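Local coordinates for putative endonuclease/exonuclease/phosphatase family protein (Bacteroides thetaiotaomicron, PDB 3MPR) that is probably a metal-dependent nuclease or phosphoesterase of the DNase I-like superfamily, at residues L197-Y208 and I230-Y241. Numbering follows the deposited sequence. Where two conformers were deposited one is given.
Sequences LCDSYEKCDYRY and IFVSPSFHVKRY
In the two-sheet sandwich of this fold both segments pass from one sheet to the other: 197-208 through the short helix 200-203, which joins strand 198-199 to strand 206-208, and its partner between strands 230-232 and 237-241. Cys198 pairs antiparallel with Val232, Cys198 N to Val232 O being 2.8 Å. Ile230 O then takes a bond from the start of the helix, Ser200 N coming in almost in line with the carbonyl. Asp199 caps the helix through OD1 to Tyr201 N, and its OD2 is held by Tyr188 and Arg226. Strands 198-199 and 206-208 are outermost in their respective sheets of this DNase I-like chain, and the second pairing is parallel: Tyr241 N donates to Tyr206 O (2.9 Å), and Tyr208 N to Tyr241 O. Tyr201 turns its CD2 edge onto a face of the Tyr241 ring, a T-shaped stack with planes at 86°; its CA lies over that face too. Arg207 NE and NH2 both bond Tyr201 O, and the guanidinium lies over Tyr201 CE1. With CG anti to the backbone N (chi1 167°), the Tyr241 ring reaches beneath the helix, and Cys204 SG packs on Tyr241 CB at 3.8 Å. A serine at Tyr241 would probably leave the Tyr201 edge without its aromatic face and open a gap under the helix. Among solvent-exposed side chains, His237 NE2 donates to Asp205 OD2 (2.6 Å) on the carboxylate's syn side, in a bent bond tilted 22° from its plane.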
ATOM      1  N   LEU A 197     -15.328  12.739  18.549  1.00  7.47           N
ATOM      2  CA  LEU A 197     -14.587  11.907  17.587  1.00  8.70           C
ATOM      3  C   LEU A 197     -13.421  12.704  17.027  1.00 15.38           C
ATOM      4  O   LEU A 197     -13.448  13.932  17.041  1.00 11.75           O
ATOM      5  CB  LEU A 197     -15.475  11.511  16.409  1.00  6.41           C
ATOM      6  CG  LEU A 197     -16.627  10.536  16.682  1.00 11.91           C
ATOM      7  CD1 LEU A 197     -17.648  10.536  15.533  1.00 10.74           C
ATOM      8  CD2 LEU A 197     -16.081   9.136  16.933  1.00 11.44           C
ATOM      9  N   CYS A 198     -12.426  11.991  16.501  1.00 13.61           N
ATOM     10  CA  CYS A 198     -11.268  12.591  15.850  1.00 10.02           C
ATOM     11  C   CYS A 198     -11.186  12.148  14.403  1.00 10.55           C
ATOM     12  O   CYS A 198     -11.445  10.989  14.099  1.00 10.34           O
ATOM     13  CB  CYS A 198      -9.985  12.144  16.559  1.00 13.05           C
ATOM     14  SG  CYS A 198      -9.981  12.601  18.327  1.00 26.76           S
ATOM     15  N   ASP A 199     -10.791  13.059  13.520  1.00  9.08           N
ATOM     16  CA  ASP A 199     -10.509  12.710  12.130  1.00 10.55           C
ATOM     17  C   ASP A 199      -9.131  12.047  12.059  1.00 10.97           C
ATOM     18  O   ASP A 199      -8.136  12.662  12.436  1.00  9.12           O
ATOM     19  CB  ASP A 199     -10.510  13.995  11.286  1.00  8.58           C
ATOM     20  CG  ASP A 199     -10.321  13.729   9.817  1.00 11.69           C
ATOM     21  OD1 ASP A 199     -10.087  12.556   9.440  1.00  9.72           O
ATOM     22  OD2 ASP A 199     -10.416  14.698   9.030  1.00 12.66           O
ATOM     23  N   SER A 200      -9.059  10.804  11.590  1.00  6.31           N
ATOM     24  CA  SER A 200      -7.785  10.090  11.451  0.50  7.35           C
ATOM     25  C   SER A 200      -6.795  10.864  10.585  1.00  6.15           C
ATOM     26  O   SER A 200      -5.590  10.767  10.768  1.00  9.20           O
ATOM     27  CB  SER A 200      -7.991   8.709  10.808  0.50  7.25           C
ATOM     28  OG  SER A 200      -8.738   7.827  11.634  0.50  2.14           O
ATOM     29  N   TYR A 201      -7.312  11.593   9.601  1.00  6.63           N
ATOM     30  CA  TYR A 201      -6.438  12.410   8.751  1.00 10.62           C
ATOM     31  C   TYR A 201      -5.669  13.416   9.593  1.00 14.07           C
ATOM     32  O   TYR A 201      -4.472  13.653   9.379  1.00 10.86           O
ATOM     33  CB  TYR A 201      -7.245  13.144   7.678  1.00  9.52           C
ATOM     34  CG  TYR A 201      -6.414  14.112   6.869  1.00  9.40           C
ATOM     35  CD1 TYR A 201      -6.278  15.443   7.265  1.00 12.24           C
ATOM     36  CD2 TYR A 201      -5.753  13.696   5.713  1.00  8.88           C
ATOM     37  CE1 TYR A 201      -5.505  16.340   6.526  1.00 11.40           C
ATOM     38  CE2 TYR A 201      -4.984  14.593   4.965  1.00  9.25           C
ATOM     39  CZ  TYR A 201      -4.868  15.907   5.383  1.00 11.48           C
ATOM     40  OH  TYR A 201      -4.103  16.787   4.656  1.00 15.87           O
ATOM     41  N   GLU A 202      -6.362  14.008  10.562  1.00  9.47           N
ATOM     42  CA  GLU A 202      -5.759  15.055  11.380  1.00 10.05           C
ATOM     43  C   GLU A 202      -4.928  14.488  12.522  1.00 13.57           C
ATOM     44  O   GLU A 202      -3.904  15.062  12.892  1.00 15.01           O
ATOM     45  CB  GLU A 202      -6.824  16.008  11.945  1.00 13.05           C
ATOM     46  CG  GLU A 202      -7.643  16.744  10.889  1.00 14.74           C
ATOM     47  CD  GLU A 202      -6.843  17.797  10.121  1.00 22.70           C
ATOM     48  OE1 GLU A 202      -5.715  18.138  10.537  1.00 24.66           O
ATOM     49  OE2 GLU A 202      -7.349  18.279   9.090  1.00 27.15           O
ATOM     50  N   LYS A 203      -5.358  13.368  13.091  1.00 10.12           N
ATOM     51  CA  LYS A 203      -4.715  12.891  14.316  1.00 15.20           C
ATOM     52  C   LYS A 203      -3.592  11.862  14.118  1.00 17.22           C
ATOM     53  O   LYS A 203      -2.862  11.558  15.060  1.00 15.08           O
ATOM     54  CB  LYS A 203      -5.762  12.353  15.296  1.00 20.51           C
ATOM     55  CG  LYS A 203      -6.798  13.396  15.695  1.00 31.55           C
ATOM     56  CD  LYS A 203      -6.139  14.730  16.043  1.00 39.70           C
ATOM     57  CE  LYS A 203      -7.174  15.794  16.378  1.00 44.94           C
ATOM     58  NZ  LYS A 203      -6.549  17.141  16.559  1.00 48.15           N
ATOM     59  N   CYS A 204      -3.461  11.320  12.911  1.00 11.33           N
ATOM     60  CA  CYS A 204      -2.451  10.300  12.655  1.00  8.86           C
ATOM     61  C   CYS A 204      -1.041  10.807  12.993  1.00 13.55           C
ATOM     62  O   CYS A 204      -0.751  11.984  12.822  1.00 12.77           O
ATOM     63  CB  CYS A 204      -2.495   9.856  11.180  1.00  7.78           C
ATOM     64  SG  CYS A 204      -2.180  11.175   9.982  1.00 11.50           S
ATOM     65  N   ASP A 205      -0.178   9.912  13.472  1.00  6.39           N
ATOM     66  CA  ASP A 205       1.257  10.203  13.557  1.00 11.56           C
ATOM     67  C   ASP A 205       1.864  10.370  12.175  1.00 12.47           C
ATOM     68  O   ASP A 205       2.645  11.299  11.936  1.00 11.48           O
ATOM     69  CB  ASP A 205       2.003   9.079  14.272  1.00 13.99           C
ATOM     70  CG  ASP A 205       1.602   8.943  15.732  1.00 17.81           C
ATOM     71  OD1 ASP A 205       1.202   9.952  16.337  1.00 12.53           O
ATOM     72  OD2 ASP A 205       1.688   7.819  16.265  1.00 14.54           O
ATOM     73  N   TYR A 206       1.513   9.453  11.279  1.00  6.60           N
ATOM     74  CA  TYR A 206       2.069   9.422   9.933  1.00  8.39           C
ATOM     75  C   TYR A 206       0.972   9.547   8.862  1.00  9.24           C
ATOM     76  O   TYR A 206       0.043   8.739   8.814  1.00  6.52           O
ATOM     77  CB  TYR A 206       2.919   8.160   9.708  1.00  8.03           C
ATOM     78  CG  TYR A 206       3.718   8.258   8.426  1.00  8.99           C
ATOM     79  CD1 TYR A 206       5.037   8.699   8.439  1.00  9.56           C
ATOM     80  CD2 TYR A 206       3.129   7.970   7.192  1.00  6.28           C
ATOM     81  CE1 TYR A 206       5.764   8.839   7.249  1.00 10.38           C
ATOM     82  CE2 TYR A 206       3.843   8.098   6.006  1.00  7.06           C
ATOM     83  CZ  TYR A 206       5.153   8.530   6.038  1.00  7.96           C
ATOM     84  OH  TYR A 206       5.852   8.676   4.863  1.00  9.92           O
ATOM     85  N   ARG A 207       1.089  10.565   8.012  1.00  6.31           N
ATOM     86  CA  ARG A 207       0.105  10.808   6.963  1.00  8.19           C
ATOM     87  C   ARG A 207       0.685  10.562   5.568  1.00  8.11           C
ATOM     88  O   ARG A 207       1.703  11.155   5.190  1.00 11.36           O
ATOM     89  CB  ARG A 207      -0.436  12.238   7.067  1.00 12.18           C
ATOM     90  CG  ARG A 207      -1.516  12.598   6.026  1.00 13.70           C
ATOM     91  CD  ARG A 207      -1.798  14.098   6.030  1.00 16.75           C
ATOM     92  NE  ARG A 207      -2.409  14.545   7.277  1.00 15.79           N
ATOM     93  CZ  ARG A 207      -2.293  15.771   7.777  1.00 15.94           C
ATOM     94  NH1 ARG A 207      -1.571  16.696   7.150  1.00 12.96           N
ATOM     95  NH2 ARG A 207      -2.893  16.072   8.921  1.00 12.95           N
ATOM     96  N   TYR A 208       0.030   9.674   4.823  1.00  4.46           N
ATOM     97  CA  TYR A 208       0.376   9.357   3.439  1.00  6.81           C
ATOM     98  C   TYR A 208      -0.839   9.695   2.579  1.00  7.36           C
ATOM     99  O   TYR A 208      -1.787   8.925   2.497  1.00  8.69           O
ATOM    100  CB  TYR A 208       0.725   7.864   3.311  1.00  5.50           C
ATOM    101  CG  TYR A 208       1.156   7.433   1.927  1.00 11.75           C
ATOM    102  CD1 TYR A 208       2.123   8.137   1.233  1.00  9.77           C
ATOM    103  CD2 TYR A 208       0.592   6.317   1.319  1.00 11.55           C
ATOM    104  CE1 TYR A 208       2.517   7.754  -0.036  1.00 11.33           C
ATOM    105  CE2 TYR A 208       0.989   5.918   0.051  1.00 12.96           C
ATOM    106  CZ  TYR A 208       1.957   6.643  -0.611  1.00 12.76           C
ATOM    107  OH  TYR A 208       2.361   6.258  -1.859  1.00 13.02           O
ATOM    108  N   ILE A 230     -12.485   8.342   8.202  1.00  7.29           N
ATOM    109  CA  ILE A 230     -12.541   7.415   9.323  1.00  9.94           C
ATOM    110  C   ILE A 230     -12.408   8.242  10.596  1.00 10.21           C
ATOM    111  O   ILE A 230     -11.362   8.827  10.850  1.00  9.22           O
ATOM    112  CB  ILE A 230     -11.439   6.348   9.232  1.00  9.88           C
ATOM    113  CG1 ILE A 230     -11.618   5.534   7.932  1.00  9.02           C
ATOM    114  CG2 ILE A 230     -11.476   5.428  10.447  1.00  7.29           C
ATOM    115  CD1 ILE A 230     -10.621   4.372   7.767  1.00  9.69           C
ATOM    116  N   PHE A 231     -13.493   8.319  11.367  1.00  8.15           N
ATOM    117  CA  PHE A 231     -13.506   9.051  12.628  1.00  6.36           C
ATOM    118  C   PHE A 231     -13.374   8.031  13.746  1.00  9.74           C
ATOM    119  O   PHE A 231     -13.937   6.931  13.651  1.00 11.77           O
ATOM    120  CB  PHE A 231     -14.836   9.790  12.800  1.00  6.62           C
ATOM    121  CG  PHE A 231     -15.078  10.883  11.781  1.00  8.42           C
ATOM    122  CD1 PHE A 231     -14.385  12.083  11.855  1.00 10.01           C
ATOM    123  CD2 PHE A 231     -16.021  10.720  10.779  1.00  9.24           C
ATOM    124  CE1 PHE A 231     -14.621  13.100  10.941  1.00 10.55           C
ATOM    125  CE2 PHE A 231     -16.262  11.728   9.862  1.00 12.90           C
ATOM    126  CZ  PHE A 231     -15.566  12.927   9.947  1.00 11.13           C
ATOM    127  N   VAL A 232     -12.647   8.379  14.804  1.00  5.33           N
ATOM    128  CA  VAL A 232     -12.460   7.448  15.910  1.00  9.21           C
ATOM    129  C   VAL A 232     -12.590   8.144  17.253  1.00  8.47           C
ATOM    130  O   VAL A 232     -12.352   9.340  17.365  1.00  9.67           O
ATOM    131  CB  VAL A 232     -11.078   6.742  15.857  1.00 10.87           C
ATOM    132  CG1 VAL A 232     -10.922   5.946  14.568  1.00  9.84           C
ATOM    133  CG2 VAL A 232      -9.945   7.748  16.000  1.00 10.35           C
ATOM    134  N   SER A 233     -12.950   7.392  18.282  1.00 11.32           N
ATOM    135  CA  SER A 233     -12.943   7.959  19.629  1.00  9.87           C
ATOM    136  C   SER A 233     -11.522   8.419  19.969  1.00 11.47           C
ATOM    137  O   SER A 233     -10.549   7.832  19.514  1.00  9.72           O
ATOM    138  CB  SER A 233     -13.435   6.922  20.650  1.00 11.71           C
ATOM    139  OG  SER A 233     -14.739   6.452  20.343  1.00 13.93           O
ATOM    140  N   PRO A 234     -11.391   9.485  20.775  1.00 11.37           N
ATOM    141  CA  PRO A 234     -10.045   9.991  21.076  1.00 12.43           C
ATOM    142  C   PRO A 234      -9.221   8.987  21.883  1.00 12.31           C
ATOM    143  O   PRO A 234      -8.010   9.154  21.996  1.00 13.15           O
ATOM    144  CB  PRO A 234     -10.306  11.252  21.915  1.00 17.60           C
ATOM    145  CG  PRO A 234     -11.768  11.555  21.753  1.00 21.34           C
ATOM    146  CD  PRO A 234     -12.455  10.274  21.412  1.00 14.97           C
ATOM    147  N   SER A 235      -9.861   7.951  22.419  1.00 10.15           N
ATOM    148  CA  SER A 235      -9.142   6.921  23.166  1.00 11.86           C
ATOM    149  C   SER A 235      -8.267   6.040  22.269  1.00 11.02           C
ATOM    150  O   SER A 235      -7.324   5.397  22.748  1.00 11.17           O
ATOM    151  CB  SER A 235     -10.116   6.066  23.985  1.00 13.48           C
ATOM    152  OG  SER A 235     -11.132   5.534  23.158  1.00 13.06           O
ATOM    153  N   PHE A 236      -8.563   6.015  20.967  1.00  9.88           N
ATOM    154  CA  PHE A 236      -7.671   5.342  20.026  1.00 10.00           C
ATOM    155  C   PHE A 236      -6.446   6.190  19.741  1.00 11.86           C
ATOM    156  O   PHE A 236      -6.536   7.409  19.620  1.00 15.21           O
ATOM    157  CB  PHE A 236      -8.345   5.075  18.672  1.00  8.22           C
ATOM    158  CG  PHE A 236      -9.302   3.939  18.678  1.00 11.76           C
ATOM    159  CD1 PHE A 236      -8.844   2.626  18.624  1.00  9.58           C
ATOM    160  CD2 PHE A 236     -10.670   4.174  18.698  1.00 12.29           C
ATOM    161  CE1 PHE A 236      -9.739   1.568  18.606  1.00  9.53           C
ATOM    162  CE2 PHE A 236     -11.567   3.116  18.679  1.00  9.20           C
ATOM    163  CZ  PHE A 236     -11.104   1.816  18.630  1.00 10.06           C
ATOM    164  N   HIS A 237      -5.302   5.545  19.597  1.00 10.06           N
ATOM    165  CA  HIS A 237      -4.149   6.247  19.053  1.00 10.47           C
ATOM    166  C   HIS A 237      -4.084   5.973  17.551  1.00  9.96           C
ATOM    167  O   HIS A 237      -4.079   4.817  17.129  1.00  9.68           O
ATOM    168  CB  HIS A 237      -2.855   5.792  19.704  1.00 14.35           C
ATOM    169  CG  HIS A 237      -1.665   6.564  19.229  1.00 21.59           C
ATOM    170  ND1 HIS A 237      -1.473   7.893  19.542  1.00 32.33           N
ATOM    171  CD2 HIS A 237      -0.634   6.213  18.426  1.00 21.86           C
ATOM    172  CE1 HIS A 237      -0.361   8.321  18.971  1.00 31.41           C
ATOM    173  NE2 HIS A 237       0.167   7.320  18.288  1.00 20.73           N
ATOM    174  N   VAL A 238      -4.050   7.030  16.749  1.00  7.10           N
ATOM    175  CA  VAL A 238      -4.058   6.863  15.301  1.00  7.88           C
ATOM    176  C   VAL A 238      -2.600   6.875  14.827  1.00  8.91           C
ATOM    177  O   VAL A 238      -1.943   7.912  14.857  1.00 10.59           O
ATOM    178  CB  VAL A 238      -4.867   7.970  14.592  1.00 13.68           C
ATOM    179  CG1 VAL A 238      -4.860   7.744  13.081  1.00  9.85           C
ATOM    180  CG2 VAL A 238      -6.321   8.005  15.114  1.00 13.85           C
ATOM    181  N   LYS A 239      -2.106   5.712  14.420  1.00  8.20           N
ATOM    182  CA  LYS A 239      -0.716   5.563  14.016  1.00  6.33           C
ATOM    183  C   LYS A 239      -0.488   6.095  12.602  1.00 12.04           C
ATOM    184  O   LYS A 239       0.471   6.828  12.348  1.00  8.98           O
ATOM    185  CB  LYS A 239      -0.298   4.093  14.079  1.00  9.18           C
ATOM    186  CG  LYS A 239      -0.487   3.444  15.448  1.00 16.77           C
ATOM    187  CD  LYS A 239       0.666   3.763  16.392  1.00 28.93           C
ATOM    188  CE  LYS A 239       1.961   3.100  15.922  1.00 31.23           C
ATOM    189  NZ  LYS A 239       3.080   3.359  16.859  1.00 30.42           N
ATOM    190  N   ARG A 240      -1.370   5.742  11.673  1.00 10.29           N
ATOM    191  CA  ARG A 240      -1.064   6.038  10.272  1.00 11.03           C
ATOM    192  C   ARG A 240      -2.319   6.120   9.425  1.00 10.96           C
ATOM    193  O   ARG A 240      -3.280   5.397   9.656  1.00  8.08           O
ATOM    194  CB  ARG A 240      -0.089   4.987   9.714  1.00  9.48           C
ATOM    195  CG  ARG A 240       0.480   5.287   8.319  1.00 12.96           C
ATOM    196  CD  ARG A 240       1.823   4.556   8.097  1.00 14.86           C
ATOM    197  NE  ARG A 240       1.673   3.101   8.134  1.00 12.57           N
ATOM    198  CZ  ARG A 240       2.661   2.231   7.942  1.00 14.20           C
ATOM    199  NH1 ARG A 240       3.905   2.659   7.703  1.00 10.70           N
ATOM    200  NH2 ARG A 240       2.408   0.923   8.000  1.00 10.60           N
ATOM    201  N   TYR A 241      -2.293   7.031   8.458  1.00  7.24           N
ATOM    202  CA  TYR A 241      -3.393   7.248   7.538  1.00  6.79           C
ATOM    203  C   TYR A 241      -2.797   7.154   6.140  1.00  4.42           C
ATOM    204  O   TYR A 241      -1.730   7.718   5.867  1.00  6.25           O
ATOM    205  CB  TYR A 241      -3.987   8.639   7.782  1.00  7.88           C
ATOM    206  CG  TYR A 241      -4.946   9.169   6.721  1.00 10.22           C
ATOM    207  CD1 TYR A 241      -4.465   9.688   5.515  1.00 10.33           C
ATOM    208  CD2 TYR A 241      -6.324   9.185   6.941  1.00  9.66           C
ATOM    209  CE1 TYR A 241      -5.325  10.194   4.558  1.00  8.42           C
ATOM    210  CE2 TYR A 241      -7.206   9.705   5.984  1.00  7.79           C
ATOM    211  CZ  TYR A 241      -6.701  10.205   4.800  1.00  7.77           C
ATOM    212  OH  TYR A 241      -7.551  10.710   3.838  1.00 11.24           O
TER
HETATM  213  O   HOH W   1     -10.156   9.919   7.981  1.00  7.08           O
HETATM  214  O   HOH W   2      -3.835   9.633  17.796  1.00 24.27           O
HETATM  215  O   HOH W   3       3.056   5.937  15.422  1.00 26.70           O